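Local coordinates for protein L544 (Acanthamoeba polyphaga mimivirus, PDB 4AMQ) that probably transfers nucleotidyl groups, as a virion-associated enzyme that binds manganese ions through acidic side chains, at residues A[242-251]-A[353-364]. Numbering follows the deposited sequence.
Sequences KEYYFMLFPL and NKSVNKQSKKYF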
ATOM      1  N   LYS A 242      16.665  -9.914   8.451  1.00 55.42           N
ATOM      2  CA  LYS A 242      16.160 -11.162   9.014  1.00 53.43           C
ATOM      3  C   LYS A 242      14.641 -11.117   9.218  1.00 47.26           C
ATOM      4  O   LYS A 242      14.118 -11.679  10.181  1.00 47.97           O
ATOM      5  CB  LYS A 242      16.878 -11.498  10.325  1.00 54.82           C
ATOM      6  CG  LYS A 242      18.341 -11.888  10.139  1.00 61.08           C
ATOM      7  CD  LYS A 242      19.179 -11.502  11.350  1.00 57.99           C
ATOM      8  CE  LYS A 242      20.606 -11.143  10.951  1.00 56.95           C
ATOM      9  NZ  LYS A 242      21.547 -12.281  11.080  1.00 46.92           N
ATOM     10  N   GLU A 243      13.943 -10.439   8.310  1.00 48.46           N
ATOM     11  CA  GLU A 243      12.483 -10.441   8.304  1.00 41.81           C
ATOM     12  C   GLU A 243      12.001 -11.764   7.719  1.00 38.01           C
ATOM     13  O   GLU A 243      11.616 -11.834   6.550  1.00 38.67           O
ATOM     14  CB  GLU A 243      11.941  -9.275   7.471  1.00 42.50           C
ATOM     15  CG  GLU A 243      12.281  -7.893   8.007  1.00 39.69           C
ATOM     16  CD  GLU A 243      13.637  -7.397   7.547  1.00 57.83           C
ATOM     17  OE1 GLU A 243      14.289  -8.095   6.741  1.00 58.77           O
ATOM     18  OE2 GLU A 243      14.052  -6.304   7.990  1.00 68.45           O
ATOM     19  N   TYR A 244      12.018 -12.806   8.541  1.00 34.93           N
ATOM     20  CA  TYR A 244      11.833 -14.176   8.067  1.00 37.44           C
ATOM     21  C   TYR A 244      10.471 -14.463   7.441  1.00 36.34           C
ATOM     22  O   TYR A 244      10.347 -15.354   6.604  1.00 35.48           O
ATOM     23  CB  TYR A 244      12.134 -15.169   9.192  1.00 38.41           C
ATOM     24  CG  TYR A 244      13.579 -15.131   9.637  1.00 45.76           C
ATOM     25  CD1 TYR A 244      14.611 -15.275   8.717  1.00 47.53           C
ATOM     26  CD2 TYR A 244      13.913 -14.924  10.971  1.00 49.07           C
ATOM     27  CE1 TYR A 244      15.936 -15.231   9.114  1.00 49.43           C
ATOM     28  CE2 TYR A 244      15.235 -14.877  11.379  1.00 50.11           C
ATOM     29  CZ  TYR A 244      16.242 -15.032  10.446  1.00 54.52           C
ATOM     30  OH  TYR A 244      17.558 -14.987  10.846  1.00 56.74           O
ATOM     31  N   TYR A 245       9.450 -13.718   7.848  1.00 35.55           N
ATOM     32  CA  TYR A 245       8.127 -13.884   7.261  1.00 29.86           C
ATOM     33  C   TYR A 245       8.099 -13.371   5.825  1.00 31.27           C
ATOM     34  O   TYR A 245       7.574 -14.030   4.927  1.00 27.17           O
ATOM     35  CB  TYR A 245       7.068 -13.161   8.088  1.00 29.95           C
ATOM     36  CG  TYR A 245       5.703 -13.183   7.448  1.00 28.56           C
ATOM     37  CD1 TYR A 245       4.998 -14.371   7.320  1.00 27.33           C
ATOM     38  CD2 TYR A 245       5.118 -12.019   6.968  1.00 28.29           C
ATOM     39  CE1 TYR A 245       3.755 -14.401   6.737  1.00 28.21           C
ATOM     40  CE2 TYR A 245       3.865 -12.038   6.384  1.00 26.66           C
ATOM     41  CZ  TYR A 245       3.190 -13.233   6.273  1.00 26.74           C
ATOM     42  OH  TYR A 245       1.942 -13.265   5.695  1.00 30.46           O
ATOM     43  N   PHE A 246       8.669 -12.192   5.613  1.00 27.32           N
ATOM     44  CA  PHE A 246       8.676 -11.587   4.290  1.00 37.08           C
ATOM     45  C   PHE A 246       9.701 -12.238   3.361  1.00 36.04           C
ATOM     46  O   PHE A 246       9.606 -12.122   2.139  1.00 37.61           O
ATOM     47  CB  PHE A 246       8.885 -10.074   4.396  1.00 35.84           C
ATOM     48  CG  PHE A 246       7.742  -9.361   5.066  1.00 39.89           C
ATOM     49  CD1 PHE A 246       6.603  -9.024   4.349  1.00 35.61           C
ATOM     50  CD2 PHE A 246       7.793  -9.048   6.415  1.00 36.59           C
ATOM     51  CE1 PHE A 246       5.543  -8.379   4.961  1.00 40.11           C
ATOM     52  CE2 PHE A 246       6.736  -8.404   7.033  1.00 39.76           C
ATOM     53  CZ  PHE A 246       5.611  -8.066   6.304  1.00 38.11           C
ATOM     54  N   MET A 247      10.666 -12.940   3.946  1.00 33.20           N
ATOM     55  CA  MET A 247      11.656 -13.671   3.166  1.00 35.24           C
ATOM     56  C   MET A 247      11.071 -14.966   2.607  1.00 34.44           C
ATOM     57  O   MET A 247      11.690 -15.624   1.774  1.00 35.90           O
ATOM     58  CB  MET A 247      12.899 -13.957   4.010  1.00 36.82           C
ATOM     59  CG  MET A 247      13.640 -12.697   4.443  1.00 40.27           C
ATOM     60  SD  MET A 247      14.699 -12.938   5.884  1.00 48.00           S
ATOM     61  CE  MET A 247      15.977 -13.994   5.200  1.00 47.34           C
ATOM     62  N   LEU A 248       9.877 -15.329   3.069  1.00 30.34           N
ATOM     63  CA  LEU A 248       9.161 -16.471   2.513  1.00 32.92           C
ATOM     64  C   LEU A 248       8.605 -16.141   1.131  1.00 32.30           C
ATOM     65  O   LEU A 248       8.397 -17.034   0.311  1.00 30.94           O
ATOM     66  CB  LEU A 248       8.013 -16.900   3.432  1.00 30.53           C
ATOM     67  CG  LEU A 248       8.351 -17.509   4.794  1.00 33.47           C
ATOM     68  CD1 LEU A 248       7.074 -17.750   5.583  1.00 31.71           C
ATOM     69  CD2 LEU A 248       9.137 -18.802   4.641  1.00 34.43           C
ATOM     70  N   PHE A 249       8.357 -14.856   0.885  1.00 29.80           N
ATOM     71  CA  PHE A 249       7.790 -14.401  -0.383  1.00 31.66           C
ATOM     72  C   PHE A 249       8.720 -14.666  -1.574  1.00 33.22           C
ATOM     73  O   PHE A 249       8.263 -15.110  -2.628  1.00 33.30           O
ATOM     74  CB  PHE A 249       7.411 -12.915  -0.313  1.00 32.59           C
ATOM     75  CG  PHE A 249       6.199 -12.632   0.537  1.00 33.62           C
ATOM     76  CD1 PHE A 249       6.214 -12.883   1.900  1.00 30.55           C
ATOM     77  CD2 PHE A 249       5.042 -12.120  -0.031  1.00 35.05           C
ATOM     78  CE1 PHE A 249       5.094 -12.624   2.681  1.00 35.88           C
ATOM     79  CE2 PHE A 249       3.924 -11.860   0.744  1.00 38.64           C
ATOM     80  CZ  PHE A 249       3.951 -12.111   2.101  1.00 29.88           C
ATOM     81  N   PRO A 250      10.023 -14.383  -1.423  1.00 31.50           N
ATOM     82  CA  PRO A 250      10.945 -14.795  -2.491  1.00 40.49           C
ATOM     83  C   PRO A 250      10.941 -16.314  -2.671  1.00 36.84           C
ATOM     84  O   PRO A 250      11.005 -16.799  -3.800  1.00 31.22           O
ATOM     85  CB  PRO A 250      12.309 -14.327  -1.977  1.00 37.51           C
ATOM     86  CG  PRO A 250      11.994 -13.185  -1.068  1.00 41.20           C
ATOM     87  CD  PRO A 250      10.689 -13.546  -0.409  1.00 32.35           C
ATOM     88  N   LEU A 251      10.852 -17.053  -1.569  1.00 33.35           N
ATOM     89  CA  LEU A 251      10.818 -18.510  -1.639  1.00 36.02           C
ATOM     90  C   LEU A 251       9.583 -19.000  -2.386  1.00 33.53           C
ATOM     91  O   LEU A 251       9.661 -19.934  -3.179  1.00 36.31           O
ATOM     92  CB  LEU A 251      10.868 -19.130  -0.240  1.00 36.27           C
ATOM     93  CG  LEU A 251      12.104 -18.834   0.610  1.00 38.11           C
ATOM     94  CD1 LEU A 251      12.058 -19.634   1.904  1.00 39.57           C
ATOM     95  CD2 LEU A 251      13.379 -19.136  -0.163  1.00 44.52           C
ATOM     96  N   ASN A 353       5.427  -7.234  13.451  1.00 29.50           N
ATOM     97  CA  ASN A 353       6.532  -7.651  12.605  1.00 32.78           C
ATOM     98  C   ASN A 353       7.488  -8.570  13.343  1.00 34.68           C
ATOM     99  O   ASN A 353       7.839  -9.644  12.853  1.00 35.72           O
ATOM    100  CB  ASN A 353       7.292  -6.437  12.079  1.00 36.25           C
ATOM    101  CG  ASN A 353       6.695  -5.894  10.804  1.00 40.21           C
ATOM    102  OD1 ASN A 353       6.888  -6.462   9.729  1.00 41.09           O
ATOM    103  ND2 ASN A 353       5.963  -4.791  10.913  1.00 38.01           N
ATOM    104  N   LYS A 354       7.915  -8.135  14.521  1.00 33.27           N
ATOM    105  CA  LYS A 354       8.828  -8.921  15.333  1.00 35.75           C
ATOM    106  C   LYS A 354       8.266 -10.319  15.555  1.00 38.60           C
ATOM    107  O   LYS A 354       8.964 -11.315  15.368  1.00 38.90           O
ATOM    108  CB  LYS A 354       9.072  -8.232  16.677  1.00 42.27           C
ATOM    109  CG  LYS A 354      10.032  -8.973  17.594  1.00 44.17           C
ATOM    110  CD  LYS A 354      10.244  -8.211  18.891  1.00 49.76           C
ATOM    111  CE  LYS A 354      10.748  -6.804  18.613  1.00 54.08           C
ATOM    112  NZ  LYS A 354      11.978  -6.817  17.773  1.00 55.37           N
ATOM    113  N   SER A 355       6.996 -10.386  15.945  1.00 33.25           N
ATOM    114  CA  SER A 355       6.362 -11.661  16.259  1.00 32.70           C
ATOM    115  C   SER A 355       6.267 -12.600  15.055  1.00 35.24           C
ATOM    116  O   SER A 355       6.646 -13.766  15.143  1.00 36.60           O
ATOM    117  CB  SER A 355       4.974 -11.437  16.863  1.00 35.43           C
ATOM    118  OG  SER A 355       4.366 -12.670  17.212  1.00 34.02           O
ATOM    119  N   VAL A 356       5.761 -12.097  13.933  1.00 30.23           N
ATOM    120  CA  VAL A 356       5.553 -12.948  12.767  1.00 30.24           C
ATOM    121  C   VAL A 356       6.883 -13.436  12.188  1.00 31.72           C
ATOM    122  O   VAL A 356       6.992 -14.570  11.730  1.00 33.36           O
ATOM    123  CB  VAL A 356       4.699 -12.255  11.680  1.00 29.04           C
ATOM    124  CG1 VAL A 356       5.514 -11.210  10.926  1.00 29.49           C
ATOM    125  CG2 VAL A 356       4.129 -13.288  10.722  1.00 27.19           C
ATOM    126  N   ASN A 357       7.891 -12.574  12.223  1.00 33.56           N
ATOM    127  CA  ASN A 357       9.228 -12.944  11.774  1.00 36.92           C
ATOM    128  C   ASN A 357       9.824 -14.063  12.622  1.00 39.08           C
ATOM    129  O   ASN A 357      10.465 -14.976  12.100  1.00 40.76           O
ATOM    130  CB  ASN A 357      10.148 -11.721  11.779  1.00 35.26           C
ATOM    131  CG  ASN A 357       9.850 -10.769  10.640  1.00 36.53           C
ATOM    132  OD1 ASN A 357       9.477 -11.196   9.549  1.00 35.98           O
ATOM    133  ND2 ASN A 357      10.011  -9.474  10.885  1.00 36.55           N
ATOM    134  N   LYS A 358       9.602 -13.985  13.931  1.00 36.64           N
ATOM    135  CA  LYS A 358      10.096 -14.996  14.860  1.00 40.34           C
ATOM    136  C   LYS A 358       9.449 -16.350  14.593  1.00 40.39           C
ATOM    137  O   LYS A 358      10.132 -17.371  14.529  1.00 45.57           O
ATOM    138  CB  LYS A 358       9.822 -14.574  16.305  1.00 46.17           C
ATOM    139  CG  LYS A 358      10.372 -15.538  17.345  1.00 48.07           C
ATOM    140  CD  LYS A 358       9.672 -15.373  18.685  1.00 54.02           C
ATOM    141  CE  LYS A 358      10.390 -16.150  19.778  1.00 66.63           C
ATOM    142  NZ  LYS A 358      10.651 -17.563  19.383  1.00 69.61           N
ATOM    143  N   GLN A 359       8.130 -16.351  14.441  1.00 37.26           N
ATOM    144  CA  GLN A 359       7.386 -17.582  14.201  1.00 34.69           C
ATOM    145  C   GLN A 359       7.617 -18.119  12.793  1.00 38.70           C
ATOM    146  O   GLN A 359       7.199 -19.232  12.471  1.00 37.10           O
ATOM    147  CB  GLN A 359       5.889 -17.353  14.412  1.00 36.72           C
ATOM    148  CG  GLN A 359       5.503 -16.918  15.816  1.00 36.83           C
ATOM    149  CD  GLN A 359       4.025 -16.611  15.931  1.00 36.60           C
ATOM    150  OE1 GLN A 359       3.180 -17.502  15.818  1.00 39.29           O
ATOM    151  NE2 GLN A 359       3.700 -15.341  16.141  1.00 36.73           N
ATOM    152  N   SER A 360       8.277 -17.324  11.955  1.00 36.33           N
ATOM    153  CA  SER A 360       8.471 -17.687  10.553  1.00 40.06           C
ATOM    154  C   SER A 360       9.862 -18.248  10.265  1.00 41.67           C
ATOM    155  O   SER A 360      10.068 -18.909   9.250  1.00 39.32           O
ATOM    156  CB  SER A 360       8.208 -16.483   9.645  1.00 30.29           C
ATOM    157  OG  SER A 360       6.823 -16.215   9.539  1.00 32.70           O
ATOM    158  N   LYS A 361      10.809 -17.985  11.161  1.00 42.74           N
ATOM    159  CA  LYS A 361      12.212 -18.313  10.924  1.00 41.90           C
ATOM    160  C   LYS A 361      12.441 -19.767  10.536  1.00 46.49           C
ATOM    161  O   LYS A 361      13.269 -20.060   9.674  1.00 45.73           O
ATOM    162  CB  LYS A 361      13.064 -17.957  12.146  1.00 46.89           C
ATOM    163  CG  LYS A 361      14.532 -18.344  12.013  1.00 47.42           C
ATOM    164  CD  LYS A 361      15.357 -17.849  13.195  1.00 55.84           C
ATOM    165  CE  LYS A 361      16.769 -18.412  13.152  1.00 57.64           C
ATOM    166  NZ  LYS A 361      17.476 -18.107  11.873  1.00 63.16           N
ATOM    167  N   LYS A 362      11.704 -20.671  11.175  1.00 44.08           N
ATOM    168  CA  LYS A 362      11.872 -22.101  10.946  1.00 45.04           C
ATOM    169  C   LYS A 362      11.345 -22.534   9.585  1.00 47.84           C
ATOM    170  O   LYS A 362      11.925 -23.406   8.936  1.00 47.79           O
ATOM    171  CB  LYS A 362      11.184 -22.899  12.050  1.00 47.74           C
ATOM    172  CG  LYS A 362       9.831 -22.340  12.439  1.00 49.81           C
ATOM    173  CD  LYS A 362       9.110 -23.243  13.428  1.00 54.62           C
ATOM    174  CE  LYS A 362       8.691 -24.545  12.778  1.00 59.01           C
ATOM    175  NZ  LYS A 362       7.711 -25.298  13.609  1.00 61.38           N
ATOM    176  N   TYR A 363      10.241 -21.930   9.154  1.00 47.15           N
ATOM    177  CA  TYR A 363       9.702 -22.238   7.837  1.00 39.61           C
ATOM    178  C   TYR A 363      10.620 -21.701   6.752  1.00 40.33           C
ATOM    179  O   TYR A 363      10.712 -22.271   5.665  1.00 45.92           O
ATOM    180  CB  TYR A 363       8.292 -21.682   7.681  1.00 38.25           C
ATOM    181  CG  TYR A 363       7.336 -22.269   8.683  1.00 46.15           C
ATOM    182  CD1 TYR A 363       6.719 -23.488   8.447  1.00 49.44           C
ATOM    183  CD2 TYR A 363       7.066 -21.616   9.880  1.00 43.61           C
ATOM    184  CE1 TYR A 363       5.853 -24.038   9.365  1.00 50.23           C
ATOM    185  CE2 TYR A 363       6.203 -22.160  10.806  1.00 45.76           C
ATOM    186  CZ  TYR A 363       5.598 -23.371  10.543  1.00 50.86           C
ATOM    187  OH  TYR A 363       4.733 -23.926  11.457  1.00 52.19           O
ATOM    188  N   PHE A 364      11.301 -20.601   7.049  1.00 37.02           N
ATOM    189  CA  PHE A 364      12.296 -20.080   6.133  1.00 42.09           C
ATOM    190  C   PHE A 364      13.461 -21.057   6.020  1.00 46.82           C
ATOM    191  O   PHE A 364      13.766 -21.546   4.932  1.00 42.39           O
ATOM    192  CB  PHE A 364      12.804 -18.715   6.590  1.00 37.22           C
ATOM    193  CG  PHE A 364      13.919 -18.183   5.739  1.00 43.21           C
ATOM    194  CD1 PHE A 364      13.663 -17.688   4.472  1.00 43.91           C
ATOM    195  CD2 PHE A 364      15.226 -18.195   6.199  1.00 44.01           C
ATOM    196  CE1 PHE A 364      14.687 -17.206   3.681  1.00 43.35           C
ATOM    197  CE2 PHE A 364      16.255 -17.713   5.412  1.00 45.85           C
ATOM    198  CZ  PHE A 364      15.984 -17.219   4.151  1.00 48.47           C
TER
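A side-chain amide reaches from a long helix into the backbone of a turn: Asn357 OD1 accepts the Tyr245 N-H at 3.0 Å, nearly straight (158°) and on a lone pair in the amide plane. Both partners belong to the helical domain. Residues 242-251 lead through an inverse gamma turn centred on Glu243 and a type I beta turn, Tyr245 to Leu248, into helix 248-254, and all of this leans on helix 334-368, which is kinked near Lys362.

The two tyrosines splay to different sides of the turn. Tyr244, with CG anti to its carbonyl carbon (chi1 -64°), lies alongside the extended Lys361 chain, whose CG sits over the ring face in a CH-pi contact; the lysine then bends at its end so that NZ makes a weak 3.3 Å hydrogen bond to Tyr244 OH. Tyr245 swings the other way, chi1 174°, and takes Val356 CG2 over one face, 3.9 Å from the centroid, while its OH hydrogen-bonds to Ile269 O on helix 259-272. Ser360 OG, at the edge of the Tyr245 ring, donates a hydrogen bond to Val356 O of its own helix at 2.7 Å.

Just beyond the kink the Phe364 ring packs against Tyr244, Met247 and Leu251. Leu251 CD1 touches Phe364 CD1 at 3.6 Å. Met247 makes a Met-aromatic contact, SD above the Phe364 face 4.9 Å from its centroid, while the methyl CE packs on the same ring as a CH-pi contact, 3.4 Å from Phe364 CZ.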